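PDB 5FQ8: BT_2262 (uncharacterised lipoprotein) from Bacteroides thetaiotaomicron, which is of unknown function but, as a lipoprotein with a surface-type Ig-like domain, probably acts as an accessory part of a multi-protein assembly at the cell surface. Local coordinates for residues S97-V102 and G118-I123; T101-S106 and D207-Q212; F131-F136 and L194-A199. All blocks are in the same frame, centred on the assembly; numbering follows the deposited sequence.

Interaction 1. Residues S97-V102 and G118-I123; sequences SGIYTV and GYEIVI
Strand 98-102 and segment 120-123 run antiparallel, their axes approaching to 4.5 Å with 143° between their directions, as neighbours in the large antiparallel sheet of the C-terminal domain. Y100 and I121 form a hydrogen-bonded pair: Y100 N donates to I121 O (2.8 Å), and I121 N donates back to Y100 O in the plane of that carbonyl. Y100 and I121 project from one face. With CG anti to its carbonyl carbon (chi1 -76°), the Y100 ring crosses I123 at about a right angle, and its CD1 meets I123 CD1 at 3.5 Å; its hydroxyl is hydrogen-bonded to the K96 carbonyl. The other face carries I99, V122, T101 and E120. Here E120 extends beyond CG and crosses I99 obliquely, OE1 lying 3.7 Å from I99 CG2, while T101 lies alongside E120. V122 leans on V26 of strand 24-27, from the N-terminal part of the chain. At the far end G118 has a positive phi, 95°, at which a CB would collide with the preceding carbonyl oxygen. V102 closes the pairing there: its N points nearly along the C=O axis of Y119 (N to O 2.6 Å), and its O accepts G118 N on a lone pair.

Interaction 2. Residues T101-S106 and D207-Q212; sequences TVAEGS and DIIVKQ
The C-terminal strand 204-211 borders strand 98-102 on the edge not used by strand 120-125, and segments 101-106 and 207-212 include the point where the chain leaves strand 98-102 in a turn and returns, as strand 106-110, to the same partner. T101 and K211 are an antiparallel hydrogen-bonded pair, with T101 N to K211 O and K211 N to T101 O (2.9 Å) both meeting their carbonyls from above the plane. V102 and V210 follow as a non-hydrogen-bonded pair with side chains on a common face. A103 N then donates to I209 O at 2.8 Å, almost straight (178°) and in the carbonyl plane, and its CB rests 3.7 Å from I209 CG2. Beyond A103 the chain swings out through E104 and G105 and returns at S106. The OG of S106, anti to its own carbonyl carbon (chi1 -55°), accepts I209 N at 3.2 Å, a bent bond, while S106 CB packs on I208 CA. Next to it D207 OD1 makes a weak hydrogen bond to K107 N. Thus both the N-H and the carbonyl of I209 find partners across the turn: the S106 hydroxyl probably stands in for the main-chain acceptor that regular pairing would supply.

Interaction 3. Residues F131-F136 and L194-A199; sequences FYISDF and LKWTVA
The indole of W196 carries most of this buried contact. Its NE1 donates to F136 O at 2.6 Å, on a carbonyl lone pair, although the oxygen sits 21° out of the indole plane. The F136 ring turns its edge to one indole face in a T-shaped stack, with planes at 82° and CD1 lying 4.0 Å from W196 CE2. I133 meets the far rim tip to tip, CD1 to W196 CH2 at 3.9 Å, and V198 CG1 lies near the same F136 carbonyl. Placing CG between the backbone N and the carbonyl carbon (chi1 65°) directs the indole across to these partners. I133 CG2 also rests 3.6 Å above one face of the F136 ring. A leucine at W196 would lose the indole N-H and the flat face, and would probably leave the buried F136 carbonyl without this donor and the F136 ring less firmly packed. Further out, D135 OD1 accepts M153 N and L137 N, which probably steadies the loop that carries F136. I208 and V210 of strand 204-211 and M182 of strand 181-188 pack on the indole, which links strand 193-200 to the end of strand 130-133 and the loop that follows it.

Overall arrangement
From the N terminus, the chain passes the Ig-like region before segment 97-102 opens interaction 1, which closes a short loop holding strands 106-110 and 115-116. Interaction 2 starts on the same strand, sharing T101 and V102, but closes only at the C terminus, so its span overlaps that of interaction 1. Interaction 3 opens after interaction 1 has closed and lies within the span of interaction 2. Strand 98-102 thus sits between strands 120-125 and 204-211. Strand 120-125 also pairs with 130-133, and 204-211 with 193-200; W196 of the latter meets I133 and the loop after it in interaction 3. Direct links are S134 OG with V122 N, I208 O with W196 N, and I121 CD1 against V210.

Interaction 1. Residues S97-V102 and G118-I123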
loop_
_atom_site.group_PDB
_atom_site.type_symbol
_atom_site.label_atom_id
_atom_site.label_comp_id
_atom_site.label_asym_id
_atom_site.label_seq_id
_atom_site.Cartn_x
_atom_site.Cartn_y
_atom_site.Cartn_z
ATOM N N SER G 97 -9.565 73.446 -6.927
ATOM C CA SER G 97 -8.602 72.435 -6.473
ATOM C C SER G 97 -9.162 71.597 -5.319
ATOM O O SER G 97 -9.894 72.121 -4.480
ATOM C CB SER G 97 -7.309 73.116 -6.050
ATOM O OG SER G 97 -7.010 74.178 -6.937
ATOM N N GLY G 98 -8.819 70.307 -5.260
ATOM C CA GLY G 98 -7.874 69.700 -6.176
ATOM C C GLY G 98 -7.922 68.209 -6.467
ATOM O O GLY G 98 -7.530 67.799 -7.548
ATOM N N ILE G 99 -8.374 67.375 -5.535
ATOM C CA ILE G 99 -8.303 65.934 -5.757
ATOM C C ILE G 99 -9.461 65.513 -6.655
ATOM O O ILE G 99 -10.622 65.522 -6.245
ATOM C CB ILE G 99 -8.294 65.146 -4.443
ATOM C CG1 ILE G 99 -6.861 65.040 -3.927
ATOM C CG2 ILE G 99 -8.859 63.741 -4.644
ATOM C CD1 ILE G 99 -6.590 63.785 -3.143
ATOM N N TYR G 100 -9.144 65.145 -7.885
ATOM C CA TYR G 100 -10.140 64.758 -8.865
ATOM C C TYR G 100 -10.163 63.251 -9.031
ATOM O O TYR G 100 -9.154 62.572 -8.838
ATOM C CB TYR G 100 -9.860 65.416 -10.213
ATOM C CG TYR G 100 -10.249 66.865 -10.242
ATOM C CD1 TYR G 100 -9.355 67.842 -9.856
ATOM C CD2 TYR G 100 -11.521 67.255 -10.639
ATOM C CE1 TYR G 100 -9.703 69.167 -9.866
ATOM C CE2 TYR G 100 -11.880 68.580 -10.653
ATOM C CZ TYR G 100 -10.964 69.534 -10.266
ATOM O OH TYR G 100 -11.303 70.864 -10.273
ATOM N N THR G 101 -11.332 62.733 -9.394
ATOM C CA THR G 101 -11.526 61.314 -9.650
ATOM C C THR G 101 -11.884 61.124 -11.117
ATOM O O THR G 101 -12.768 61.810 -11.636
ATOM C CB THR G 101 -12.621 60.736 -8.749
ATOM O OG1 THR G 101 -12.434 61.201 -7.407
ATOM C CG2 THR G 101 -12.565 59.218 -8.755
ATOM N N VAL G 102 -11.186 60.207 -11.785
ATOM C CA VAL G 102 -11.496 59.906 -13.178
ATOM C C VAL G 102 -12.908 59.347 -13.254
ATOM O O VAL G 102 -13.237 58.357 -12.589
ATOM C CB VAL G 102 -10.467 58.938 -13.762
ATOM C CG1 VAL G 102 -10.828 58.599 -15.182
ATOM C CG2 VAL G 102 -9.091 59.561 -13.715
ATOM N N GLY G 118 -12.334 55.442 -11.713
ATOM C CA GLY G 118 -12.137 55.360 -10.281
ATOM C C GLY G 118 -10.813 55.891 -9.776
ATOM O O GLY G 118 -10.626 55.986 -8.559
ATOM N N TYR G 119 -9.900 56.251 -10.665
ATOM C CA TYR G 119 -8.568 56.672 -10.269
ATOM C C TYR G 119 -8.550 58.151 -9.915
ATOM O O TYR G 119 -9.272 58.953 -10.508
ATOM C CB TYR G 119 -7.599 56.373 -11.404
ATOM C CG TYR G 119 -7.581 54.910 -11.722
ATOM C CD1 TYR G 119 -7.461 53.979 -10.706
ATOM C CD2 TYR G 119 -7.718 54.452 -13.020
ATOM C CE1 TYR G 119 -7.446 52.635 -10.968
ATOM C CE2 TYR G 119 -7.709 53.102 -13.295
ATOM C CZ TYR G 119 -7.569 52.194 -12.261
ATOM O OH TYR G 119 -7.559 50.839 -12.509
ATOM N N GLU G 120 -7.731 58.509 -8.932
ATOM C CA GLU G 120 -7.653 59.885 -8.461
ATOM C C GLU G 120 -6.431 60.576 -9.044
ATOM O O GLU G 120 -5.388 59.950 -9.245
ATOM C CB GLU G 120 -7.612 59.941 -6.930
ATOM C CG GLU G 120 -8.958 59.668 -6.252
ATOM C CD GLU G 120 -8.956 59.940 -4.757
ATOM O OE1 GLU G 120 -7.873 60.194 -4.189
ATOM O OE2 GLU G 120 -10.045 59.898 -4.151
ATOM N N ILE G 121 -6.573 61.866 -9.340
ATOM C CA ILE G 121 -5.463 62.705 -9.763
ATOM C C ILE G 121 -5.548 64.034 -9.025
ATOM O O ILE G 121 -6.489 64.291 -8.279
ATOM C CB ILE G 121 -5.437 62.935 -11.283
ATOM C CG1 ILE G 121 -6.706 63.649 -11.727
ATOM C CG2 ILE G 121 -5.256 61.629 -12.022
ATOM C CD1 ILE G 121 -6.627 64.167 -13.124
ATOM N N VAL G 122 -4.553 64.885 -9.254
ATOM C CA VAL G 122 -4.370 66.111 -8.486
ATOM C C VAL G 122 -4.253 67.291 -9.440
ATOM O O VAL G 122 -3.471 67.243 -10.396
ATOM C CB VAL G 122 -3.121 66.031 -7.588
ATOM C CG1 VAL G 122 -3.008 67.270 -6.730
ATOM C CG2 VAL G 122 -3.162 64.787 -6.730
ATOM N N ILE G 123 -5.011 68.357 -9.168
ATOM C CA ILE G 123 -5.026 69.563 -9.996
ATOM C C ILE G 123 -5.124 70.784 -9.085
ATOM O O ILE G 123 -6.120 70.951 -8.373
ATOM C CB ILE G 123 -6.193 69.571 -11.005
ATOM C CG1 ILE G 123 -6.285 68.251 -11.770
ATOM C CG2 ILE G 123 -6.020 70.692 -11.993
ATOM C CD1 ILE G 123 -7.387 68.207 -12.771
#

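Interaction 2. Residues T101-S106 and D207-Q212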
loop_
_atom_site.group_PDB
_atom_site.type_symbol
_atom_site.label_atom_id
_atom_site.label_comp_id
_atom_site.label_asym_id
_atom_site.label_seq_id
_atom_site.Cartn_x
_atom_site.Cartn_y
_atom_site.Cartn_z
ATOM N N THR G 101 -11.332 62.733 -9.394
ATOM C CA THR G 101 -11.526 61.314 -9.650
ATOM C C THR G 101 -11.884 61.124 -11.117
ATOM O O THR G 101 -12.768 61.810 -11.636
ATOM C CB THR G 101 -12.621 60.736 -8.749
ATOM O OG1 THR G 101 -12.434 61.201 -7.407
ATOM C CG2 THR G 101 -12.565 59.218 -8.755
ATOM N N VAL G 102 -11.186 60.207 -11.785
ATOM C CA VAL G 102 -11.496 59.906 -13.178
ATOM C C VAL G 102 -12.908 59.347 -13.254
ATOM O O VAL G 102 -13.237 58.357 -12.589
ATOM C CB VAL G 102 -10.467 58.938 -13.762
ATOM C CG1 VAL G 102 -10.828 58.599 -15.182
ATOM C CG2 VAL G 102 -9.091 59.561 -13.715
ATOM N N ALA G 103 -13.749 59.980 -14.070
ATOM C CA ALA G 103 -15.186 59.723 -14.055
ATOM C C ALA G 103 -15.581 58.432 -14.765
ATOM O O ALA G 103 -14.819 57.460 -14.778
ATOM C CB ALA G 103 -15.937 60.898 -14.682
ATOM N N GLU G 104 -16.775 58.422 -15.364
ATOM C CA GLU G 104 -17.344 57.190 -15.896
ATOM C C GLU G 104 -16.779 56.846 -17.268
ATOM O O GLU G 104 -16.367 55.705 -17.507
ATOM C CB GLU G 104 -18.864 57.305 -15.961
ATOM C CG GLU G 104 -19.588 56.472 -14.926
ATOM C CD GLU G 104 -19.515 54.988 -15.219
ATOM O OE1 GLU G 104 -19.369 54.619 -16.402
ATOM O OE2 GLU G 104 -19.600 54.188 -14.265
ATOM N N GLY G 105 -16.732 57.815 -18.174
ATOM C CA GLY G 105 -16.386 57.508 -19.547
ATOM C C GLY G 105 -14.966 57.834 -19.958
ATOM O O GLY G 105 -14.742 58.772 -20.725
ATOM N N SER G 106 -13.998 57.064 -19.474
ATOM C CA SER G 106 -12.608 57.228 -19.874
ATOM C C SER G 106 -12.089 55.918 -20.441
ATOM O O SER G 106 -12.250 54.857 -19.826
ATOM C CB SER G 106 -11.748 57.690 -18.702
ATOM O OG SER G 106 -12.288 58.875 -18.140
ATOM N N ASP G 207 -9.316 59.225 -23.798
ATOM C CA ASP G 207 -10.443 60.158 -23.797
ATOM C C ASP G 207 -10.995 60.326 -22.379
ATOM O O ASP G 207 -12.134 60.001 -22.067
ATOM C CB ASP G 207 -11.523 59.682 -24.767
ATOM C CG ASP G 207 -12.126 58.347 -24.365
ATOM O OD1 ASP G 207 -11.632 57.726 -23.397
ATOM O OD2 ASP G 207 -13.103 57.924 -25.017
ATOM N N ILE G 208 -10.182 60.872 -21.488
ATOM C CA ILE G 208 -10.535 60.825 -20.077
ATOM C C ILE G 208 -11.274 62.083 -19.653
ATOM O O ILE G 208 -11.344 63.070 -20.396
ATOM C CB ILE G 208 -9.286 60.598 -19.208
ATOM C CG1 ILE G 208 -8.568 61.912 -18.940
ATOM C CG2 ILE G 208 -8.323 59.639 -19.893
ATOM C CD1 ILE G 208 -7.347 61.721 -18.106
ATOM N N ILE G 209 -11.831 62.045 -18.449
ATOM C CA ILE G 209 -12.597 63.154 -17.901
ATOM C C ILE G 209 -12.607 62.988 -16.390
ATOM O O ILE G 209 -12.643 61.865 -15.876
ATOM C CB ILE G 209 -14.018 63.191 -18.512
ATOM C CG1 ILE G 209 -14.711 64.513 -18.201
ATOM C CG2 ILE G 209 -14.843 62.013 -18.028
ATOM C CD1 ILE G 209 -15.899 64.783 -19.096
ATOM N N VAL G 210 -12.541 64.109 -15.673
ATOM C CA VAL G 210 -12.310 64.081 -14.234
ATOM C C VAL G 210 -13.376 64.880 -13.496
ATOM O O VAL G 210 -13.930 65.854 -14.014
ATOM C CB VAL G 210 -10.906 64.610 -13.879
ATOM C CG1 VAL G 210 -9.852 63.885 -14.696
ATOM C CG2 VAL G 210 -10.827 66.108 -14.103
ATOM N N LYS G 211 -13.642 64.458 -12.260
ATOM C CA LYS G 211 -14.633 65.075 -11.388
ATOM C C LYS G 211 -14.227 64.827 -9.943
ATOM O O LYS G 211 -13.586 63.820 -9.631
ATOM C CB LYS G 211 -16.037 64.514 -11.645
ATOM C CG LYS G 211 -17.074 64.908 -10.604
ATOM C CD LYS G 211 -18.358 64.129 -10.759
ATOM C CE LYS G 211 -19.122 64.611 -11.966
ATOM N NZ LYS G 211 -19.254 66.092 -11.922
ATOM N N GLN G 212 -14.599 65.752 -9.064
ATOM C CA GLN G 212 -14.330 65.601 -7.642
ATOM C C GLN G 212 -15.277 64.620 -6.966
ATOM O O GLN G 212 -15.898 63.777 -7.616
ATOM C CB GLN G 212 -14.405 66.953 -6.951
ATOM C CG GLN G 212 -13.057 67.577 -6.744
ATOM C CD GLN G 212 -13.110 69.074 -6.749
ATOM O OE1 GLN G 212 -14.019 69.668 -7.315
ATOM N NE2 GLN G 212 -12.135 69.701 -6.111
ATOM O OXT GLN G 212 -15.424 64.645 -5.743
#

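Interaction 3. Residues F131-F136 and L194-A199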
loop_
_atom_site.group_PDB
_atom_site.type_symbol
_atom_site.label_atom_id
_atom_site.label_comp_id
_atom_site.label_asym_id
_atom_site.label_seq_id
_atom_site.Cartn_x
_atom_site.Cartn_y
_atom_site.Cartn_z
ATOM N N PHE G 131 -2.355 75.933 -14.086
ATOM C CA PHE G 131 -2.672 74.877 -13.137
ATOM C C PHE G 131 -1.685 73.728 -13.278
ATOM O O PHE G 131 -1.257 73.399 -14.385
ATOM C CB PHE G 131 -4.080 74.340 -13.352
ATOM C CG PHE G 131 -5.166 75.320 -13.033
ATOM C CD1 PHE G 131 -5.348 76.458 -13.793
ATOM C CD2 PHE G 131 -6.017 75.089 -11.968
ATOM C CE1 PHE G 131 -6.351 77.354 -13.492
ATOM C CE2 PHE G 131 -7.024 75.977 -11.663
ATOM C CZ PHE G 131 -7.193 77.112 -12.425
ATOM N N TYR G 132 -1.337 73.105 -12.154
ATOM C CA TYR G 132 -0.475 71.931 -12.156
ATOM C C TYR G 132 -1.324 70.671 -12.154
ATOM O O TYR G 132 -2.277 70.561 -11.379
ATOM C CB TYR G 132 0.452 71.925 -10.943
ATOM C CG TYR G 132 1.227 70.635 -10.767
ATOM C CD1 TYR G 132 2.458 70.460 -11.382
ATOM C CD2 TYR G 132 0.733 69.597 -9.977
ATOM C CE1 TYR G 132 3.173 69.293 -11.222
ATOM C CE2 TYR G 132 1.441 68.424 -9.814
ATOM C CZ TYR G 132 2.661 68.281 -10.437
ATOM O OH TYR G 132 3.376 67.119 -10.278
ATOM N N ILE G 133 -0.964 69.716 -13.006
ATOM C CA ILE G 133 -1.699 68.467 -13.162
ATOM C C ILE G 133 -0.732 67.318 -12.931
ATOM O O ILE G 133 0.352 67.285 -13.523
ATOM C CB ILE G 133 -2.361 68.365 -14.549
ATOM C CG1 ILE G 133 -2.902 66.959 -14.792
ATOM C CG2 ILE G 133 -1.389 68.754 -15.641
ATOM C CD1 ILE G 133 -4.253 66.717 -14.190
ATOM N N SER G 134 -1.124 66.381 -12.076
ATOM C CA SER G 134 -0.222 65.302 -11.710
ATOM C C SER G 134 -0.206 64.171 -12.724
ATOM O O SER G 134 0.757 63.401 -12.747
ATOM C CB SER G 134 -0.602 64.745 -10.349
ATOM O OG SER G 134 -1.919 64.237 -10.389
ATOM N N ASP G 135 -1.246 64.043 -13.552
ATOM C CA ASP G 135 -1.283 62.965 -14.533
ATOM C C ASP G 135 -2.317 63.328 -15.598
ATOM O O ASP G 135 -3.524 63.221 -15.357
ATOM C CB ASP G 135 -1.610 61.631 -13.870
ATOM C CG ASP G 135 -1.250 60.446 -14.738
ATOM O OD1 ASP G 135 -0.897 60.655 -15.914
ATOM O OD2 ASP G 135 -1.324 59.305 -14.239
ATOM N N PHE G 136 -1.838 63.753 -16.765
ATOM C CA PHE G 136 -2.734 63.975 -17.891
ATOM C C PHE G 136 -3.401 62.699 -18.366
ATOM O O PHE G 136 -4.368 62.778 -19.126
ATOM C CB PHE G 136 -1.982 64.580 -19.067
ATOM C CG PHE G 136 -2.054 66.070 -19.139
ATOM C CD1 PHE G 136 -3.265 66.710 -19.293
ATOM C CD2 PHE G 136 -0.900 66.831 -19.091
ATOM C CE1 PHE G 136 -3.329 68.079 -19.372
ATOM C CE2 PHE G 136 -0.953 68.197 -19.171
ATOM C CZ PHE G 136 -2.169 68.827 -19.310
ATOM N N LEU G 194 -13.785 68.394 -16.132
ATOM C CA LEU G 194 -12.956 68.832 -17.242
ATOM C C LEU G 194 -12.698 67.652 -18.163
ATOM O O LEU G 194 -12.397 66.548 -17.704
ATOM C CB LEU G 194 -11.638 69.437 -16.761
ATOM C CG LEU G 194 -10.992 70.437 -17.722
ATOM C CD1 LEU G 194 -10.186 71.461 -16.967
ATOM C CD2 LEU G 194 -10.104 69.739 -18.709
ATOM N N LYS G 195 -12.838 67.891 -19.463
ATOM C CA LYS G 195 -12.627 66.882 -20.487
ATOM C C LYS G 195 -11.291 67.120 -21.169
ATOM O O LYS G 195 -10.868 68.266 -21.343
ATOM C CB LYS G 195 -13.737 66.916 -21.546
ATOM C CG LYS G 195 -13.833 68.251 -22.290
ATOM C CD LYS G 195 -14.221 68.122 -23.761
ATOM C CE LYS G 195 -15.664 67.711 -23.962
ATOM N NZ LYS G 195 -15.803 66.237 -24.047
ATOM N N TRP G 196 -10.630 66.033 -21.554
ATOM C CA TRP G 196 -9.530 66.158 -22.496
ATOM C C TRP G 196 -9.285 64.807 -23.137
ATOM O O TRP G 196 -9.574 63.761 -22.552
ATOM C CB TRP G 196 -8.252 66.701 -21.837
ATOM C CG TRP G 196 -7.604 65.838 -20.777
ATOM C CD1 TRP G 196 -6.889 64.696 -20.972
ATOM C CD2 TRP G 196 -7.573 66.092 -19.370
ATOM N NE1 TRP G 196 -6.441 64.210 -19.777
ATOM C CE2 TRP G 196 -6.852 65.046 -18.774
ATOM C CE3 TRP G 196 -8.105 67.089 -18.556
ATOM C CZ2 TRP G 196 -6.643 64.974 -17.399
ATOM C CZ3 TRP G 196 -7.904 67.015 -17.193
ATOM C CH2 TRP G 196 -7.177 65.967 -16.626
ATOM N N THR G 197 -8.800 64.852 -24.369
ATOM C CA THR G 197 -8.224 63.698 -25.035
ATOM C C THR G 197 -6.790 64.060 -25.363
ATOM O O THR G 197 -6.525 65.160 -25.859
ATOM C CB THR G 197 -8.985 63.323 -26.304
ATOM O OG1 THR G 197 -8.954 64.424 -27.215
ATOM C CG2 THR G 197 -10.422 62.971 -25.984
ATOM N N VAL G 198 -5.870 63.155 -25.057
ATOM C CA VAL G 198 -4.447 63.401 -25.233
ATOM C C VAL G 198 -3.860 62.243 -26.024
ATOM O O VAL G 198 -4.261 61.089 -25.842
ATOM C CB VAL G 198 -3.742 63.588 -23.872
ATOM C CG1 VAL G 198 -3.941 62.370 -22.990
ATOM C CG2 VAL G 198 -2.274 63.901 -24.067
ATOM N N ALA G 199 -2.937 62.560 -26.930
ATOM C CA ALA G 199 -2.317 61.582 -27.812
ATOM C C ALA G 199 -0.871 61.353 -27.390
ATOM O O ALA G 199 -0.122 62.313 -27.177
ATOM C CB ALA G 199 -2.380 62.043 -29.268
#